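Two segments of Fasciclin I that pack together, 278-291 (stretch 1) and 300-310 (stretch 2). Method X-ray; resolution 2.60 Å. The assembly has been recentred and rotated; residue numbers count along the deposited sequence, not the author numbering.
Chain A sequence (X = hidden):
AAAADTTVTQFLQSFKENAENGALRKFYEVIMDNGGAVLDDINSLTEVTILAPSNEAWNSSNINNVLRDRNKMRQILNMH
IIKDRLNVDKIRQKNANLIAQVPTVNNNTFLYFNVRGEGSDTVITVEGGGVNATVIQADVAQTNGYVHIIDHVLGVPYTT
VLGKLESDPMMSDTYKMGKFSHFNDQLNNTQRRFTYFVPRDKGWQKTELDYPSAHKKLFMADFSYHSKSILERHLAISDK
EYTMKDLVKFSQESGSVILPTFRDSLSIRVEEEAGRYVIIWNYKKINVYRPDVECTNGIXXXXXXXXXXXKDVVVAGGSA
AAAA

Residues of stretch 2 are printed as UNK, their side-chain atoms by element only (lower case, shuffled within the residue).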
# COMPACT_ATOMS: atom_id res chain seq x y z
N VAL A 278 4.78 14.30 -1.23
CA VAL A 278 6.11 14.41 -1.84
C VAL A 278 7.20 14.41 -0.77
O VAL A 278 7.04 14.98 0.32
CB VAL A 278 6.28 15.71 -2.66
CG1 VAL A 278 7.45 15.58 -3.61
CG2 VAL A 278 5.01 16.01 -3.43
N ILE A 279 8.31 13.76 -1.10
CA ILE A 279 9.45 13.68 -0.19
C ILE A 279 10.62 14.49 -0.70
O ILE A 279 11.07 14.34 -1.84
CB ILE A 279 9.91 12.21 -0.01
CG1 ILE A 279 8.89 11.46 0.86
CG2 ILE A 279 11.30 12.18 0.61
CD1 ILE A 279 9.20 10.00 1.05
N ILE A 280 11.12 15.36 0.16
CA ILE A 280 12.25 16.20 -0.17
C ILE A 280 13.40 15.69 0.67
O ILE A 280 13.40 15.81 1.89
CB ILE A 280 11.93 17.67 0.15
CG1 ILE A 280 10.76 18.12 -0.74
CG2 ILE A 280 13.16 18.54 -0.06
CD1 ILE A 280 10.15 19.45 -0.36
N TRP A 281 14.35 15.06 -0.00
CA TRP A 281 15.53 14.50 0.64
C TRP A 281 16.71 15.19 -0.02
O TRP A 281 16.87 15.10 -1.24
CB TRP A 281 15.60 13.00 0.37
CG TRP A 281 16.84 12.36 0.88
CD1 TRP A 281 17.18 12.15 2.19
CD2 TRP A 281 17.90 11.81 0.09
NE1 TRP A 281 18.39 11.49 2.26
CE2 TRP A 281 18.85 11.26 0.99
CE3 TRP A 281 18.14 11.71 -1.29
CZ2 TRP A 281 20.02 10.64 0.55
CZ3 TRP A 281 19.30 11.08 -1.72
CH2 TRP A 281 20.23 10.55 -0.80
N ASN A 282 17.54 15.86 0.77
CA ASN A 282 18.68 16.58 0.22
C ASN A 282 18.19 17.54 -0.87
O ASN A 282 17.36 18.42 -0.61
CB ASN A 282 19.72 15.62 -0.35
CG ASN A 282 20.44 14.83 0.73
OD1 ASN A 282 20.37 15.17 1.91
ND2 ASN A 282 21.14 13.78 0.32
N TYR A 283 18.69 17.37 -2.08
CA TYR A 283 18.27 18.24 -3.17
C TYR A 283 17.30 17.55 -4.13
O TYR A 283 16.98 18.06 -5.20
CB TYR A 283 19.51 18.75 -3.93
CG TYR A 283 20.24 19.88 -3.22
CD1 TYR A 283 21.58 20.17 -3.51
CD2 TYR A 283 19.58 20.68 -2.28
CE1 TYR A 283 22.24 21.22 -2.88
CE2 TYR A 283 20.23 21.74 -1.65
CZ TYR A 283 21.57 22.01 -1.96
OH TYR A 283 22.22 23.06 -1.34
N LYS A 284 16.82 16.38 -3.72
CA LYS A 284 15.90 15.63 -4.56
C LYS A 284 14.45 15.69 -4.08
O LYS A 284 14.16 15.88 -2.90
CB LYS A 284 16.40 14.19 -4.69
CG LYS A 284 17.80 14.15 -5.30
CD LYS A 284 18.10 12.88 -6.09
CE LYS A 284 19.46 12.98 -6.79
NZ LYS A 284 19.74 11.79 -7.67
N LYS A 285 13.54 15.57 -5.04
CA LYS A 285 12.12 15.60 -4.77
C LYS A 285 11.56 14.31 -5.34
O LYS A 285 11.53 14.12 -6.56
CB LYS A 285 11.51 16.83 -5.44
CG LYS A 285 10.06 17.07 -5.11
CD LYS A 285 9.63 18.46 -5.56
CE LYS A 285 8.15 18.67 -5.32
NZ LYS A 285 7.73 20.04 -5.74
N ILE A 286 11.13 13.42 -4.46
CA ILE A 286 10.58 12.14 -4.88
C ILE A 286 9.10 12.00 -4.51
O ILE A 286 8.72 12.19 -3.35
CB ILE A 286 11.35 10.95 -4.23
CG1 ILE A 286 12.79 10.90 -4.72
CG2 ILE A 286 10.65 9.63 -4.56
CD1 ILE A 286 13.76 11.74 -3.94
N ASN A 287 8.29 11.64 -5.49
CA ASN A 287 6.86 11.47 -5.25
C ASN A 287 6.60 10.14 -4.55
O ASN A 287 7.23 9.12 -4.87
CB ASN A 287 6.07 11.49 -6.56
CG ASN A 287 6.03 12.86 -7.20
OD1 ASN A 287 6.17 13.89 -6.53
ND2 ASN A 287 5.82 12.89 -8.51
N VAL A 288 5.69 10.16 -3.59
CA VAL A 288 5.31 8.96 -2.87
C VAL A 288 4.18 8.33 -3.70
O VAL A 288 3.06 8.82 -3.70
CB VAL A 288 4.80 9.30 -1.44
CG1 VAL A 288 4.46 8.02 -0.69
CG2 VAL A 288 5.86 10.09 -0.69
N TYR A 289 4.49 7.25 -4.41
CA TYR A 289 3.52 6.57 -5.27
C TYR A 289 2.40 5.85 -4.51
O TYR A 289 1.23 5.97 -4.86
CB TYR A 289 4.24 5.58 -6.19
CG TYR A 289 3.34 4.92 -7.19
CD1 TYR A 289 2.68 5.67 -8.17
CD2 TYR A 289 3.13 3.54 -7.16
CE1 TYR A 289 1.82 5.06 -9.09
CE2 TYR A 289 2.28 2.92 -8.08
CZ TYR A 289 1.63 3.69 -9.04
OH TYR A 289 0.78 3.09 -9.94
N ARG A 290 2.75 5.08 -3.49
CA ARG A 290 1.74 4.39 -2.68
C ARG A 290 2.06 4.73 -1.23
O ARG A 290 2.99 4.18 -0.64
CB ARG A 290 1.81 2.88 -2.88
CG ARG A 290 1.13 2.36 -4.13
CD ARG A 290 1.49 0.92 -4.37
NE ARG A 290 1.13 0.07 -3.24
CZ ARG A 290 1.68 -1.12 -3.01
NH1 ARG A 290 2.62 -1.58 -3.83
NH2 ARG A 290 1.28 -1.84 -1.97
N PRO A 291 1.33 5.69 -0.67
CA PRO A 291 1.59 6.04 0.72
C PRO A 291 0.84 5.14 1.68
O PRO A 291 -0.19 4.55 1.34
CB PRO A 291 1.07 7.46 0.81
CG PRO A 291 -0.14 7.38 -0.07
CD PRO A 291 0.42 6.67 -1.29
N UNK A 300 4.76 0.79 5.08
CA UNK A 300 5.62 0.94 3.92
C UNK A 300 5.13 2.08 3.03
O UNK A 300 3.94 2.21 2.80
c UNK A 300 6.47 -2.73 2.96
c UNK A 300 5.61 -0.33 3.08
c UNK A 300 6.46 -1.42 3.74
c UNK A 300 6.07 -0.02 1.65
N UNK A 301 6.05 2.89 2.52
CA UNK A 301 5.66 3.98 1.61
C UNK A 301 6.39 3.75 0.29
O UNK A 301 7.62 3.87 0.21
c UNK A 301 5.50 5.63 3.54
c UNK A 301 6.09 5.70 4.75
c UNK A 301 6.07 5.34 2.18
n UNK A 301 4.16 5.89 3.74
c UNK A 301 3.95 6.11 5.02
n UNK A 301 5.10 6.01 5.66
N UNK A 302 5.65 3.43 -0.76
CA UNK A 302 6.29 3.17 -2.04
C UNK A 302 6.66 4.48 -2.73
O UNK A 302 5.81 5.31 -3.02
c UNK A 302 5.39 2.35 -2.98
c UNK A 302 5.03 1.03 -2.31
c UNK A 302 6.12 2.10 -4.28
N UNK A 303 7.95 4.65 -2.98
CA UNK A 303 8.41 5.88 -3.61
C UNK A 303 8.80 5.71 -5.08
O UNK A 303 9.01 4.59 -5.54
c UNK A 303 11.90 6.18 -1.93
c UNK A 303 9.53 6.50 -2.79
c UNK A 303 10.76 5.60 -2.75
c UNK A 303 9.02 6.73 -1.36
N UNK A 304 8.85 6.83 -5.80
CA UNK A 304 9.16 6.83 -7.24
C UNK A 304 10.62 6.62 -7.59
O UNK A 304 10.94 6.14 -8.68
o UNK A 304 6.69 9.25 -8.41
o UNK A 304 6.69 7.06 -8.57
c UNK A 304 7.26 8.15 -8.30
c UNK A 304 8.71 8.15 -7.86
N UNK A 305 11.50 6.99 -6.67
CA UNK A 305 12.93 6.89 -6.91
C UNK A 305 13.61 6.68 -5.57
O UNK A 305 13.19 7.24 -4.55
c UNK A 305 13.43 8.18 -7.56
c UNK A 305 17.21 8.55 -8.13
c UNK A 305 16.26 7.36 -10.01
c UNK A 305 17.36 7.91 -9.35
c UNK A 305 14.80 8.10 -8.20
c UNK A 305 15.93 8.64 -7.56
c UNK A 305 14.99 7.46 -9.43
o UNK A 305 18.61 7.78 -9.92
N UNK A 306 14.67 5.87 -5.54
CA UNK A 306 15.41 5.59 -4.30
C UNK A 306 16.20 6.79 -3.78
O UNK A 306 16.64 7.63 -4.56
c UNK A 306 16.31 4.43 -4.70
c UNK A 306 16.58 4.70 -6.14
c UNK A 306 15.25 5.13 -6.67
N UNK A 307 16.36 6.88 -2.46
CA UNK A 307 17.14 7.97 -1.88
C UNK A 307 18.59 7.73 -2.27
O UNK A 307 19.34 7.08 -1.54
c UNK A 307 15.07 9.52 -0.24
c UNK A 307 17.00 7.95 -0.36
c UNK A 307 15.47 7.88 1.61
c UNK A 307 15.56 8.12 0.12
N UNK A 308 19.00 8.26 -3.42
CA UNK A 308 20.36 8.07 -3.91
C UNK A 308 20.92 9.30 -4.63
O UNK A 308 20.24 9.93 -5.43
c UNK A 308 21.73 6.14 -5.09
c UNK A 308 21.53 5.04 -6.11
c UNK A 308 22.25 5.57 -3.79
c UNK A 308 20.39 6.86 -4.85
N UNK A 309 22.17 9.64 -4.31
CA UNK A 309 22.88 10.76 -4.93
C UNK A 309 24.04 10.12 -5.70
O UNK A 309 24.32 8.95 -5.48
c UNK A 309 22.38 12.25 -2.91
o UNK A 309 22.69 14.31 -1.75
c UNK A 309 22.98 13.09 -1.80
c UNK A 309 23.43 11.70 -3.85
o UNK A 309 23.73 12.54 -0.97
N UNK A 310 24.70 10.85 -6.59
CA UNK A 310 25.80 10.21 -7.30
C UNK A 310 27.08 10.18 -6.46
O UNK A 310 28.16 9.92 -6.98
c UNK A 310 26.07 10.87 -8.65
o UNK A 310 26.13 12.70 -10.94
c UNK A 310 26.53 12.30 -8.61
o UNK A 310 28.09 13.28 -10.12
c UNK A 310 26.94 12.80 -9.99

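Position 300 opens the stretch, inside a strand that is already under way. It has four side-chain carbons, forked at the first, one arm two carbons long, and none of them touches stretch 1. The fork at CB marks isoleucine, I300, whose CG2 comes no nearer to stretch 1 than 5.7 Å, from R290 O.

Position 301 carries one carbon and then a five-membered ring of three carbons and two nitrogens. A ring nitrogen lies 4.0 Å from P291 CA, which sits at the ring edge; this is histidine, H301.

Position 302 has three carbons, one bearing the other two. Its backbone pairs with R290 in both directions, its N to R290 O at 2.8 Å and R290 N to its O at 3.1 Å. Its CB sits 3.6 Å from R290 CB, and a methyl lies over one face of the guanidinium: valine, V302. A weak third bond, Y289 N to V302 O at 2.7 Å, falls where the register slips by one, a beta bulge.

Position 303 again shows four carbons forked at the first with one longer arm. It pairs with V288 without hydrogen bonds, their CA atoms 4.4 Å apart. Its CB is 3.8 Å from I286 CG2, and its short arm is 4.1 Å from I279 CD1: isoleucine, I303.

Position 304 has two carbons, the second carrying two oxygens. Its backbone N donates to N287 O at 3.0 Å, while one side-chain oxygen approaches N287 CB to 3.0 Å: aspartate, D304.

Position 305 is one carbon, then a six-carbon ring bearing an oxygen. Its CB rests 4.0 Å from I286 CG1: tyrosine, Y305.

Position 306 closes three carbons onto its own backbone N and points away from stretch 1, hence proline, P306.

Position 307 has four carbons forked at the second. They cover the W281 indole: CB stands 3.8 Å from the six-membered ring centroid, almost on its normal, and one terminal carbon is 3.5 Å from W281 CG. This is leucine, L307.

Position 308 repeats that fork. Its CA-to-CB bond points away, but its backbone O accepts from K284 NZ at 3.0 Å: another leucine, L308.

Position 309 has three carbons, the third with two oxygens. Its middle carbon lies 3.5 Å from W281 CH2: glutamate. E309 is poorly ordered, so its details deserve caution.

Position 310 has three carbons, the third carrying two oxygens, and its CA-to-CB bond points away from stretch 1: glutamate, E310.

The contact changes method along its length. Around V302, backbone pairing sets the register, which shifts by one between V288 and R290, a beta bulge. I286 packs against I303, the last strand residue, and Y305 beyond it. After the D304 N to N287 O bond, side chains of stretch 1 carry the contact, with W281 receiving L307 and K284 NZ reaching L308 O, so the loop is held without continuing the ladder.

Stretch 2 300-310: IHVIDYPLLEE
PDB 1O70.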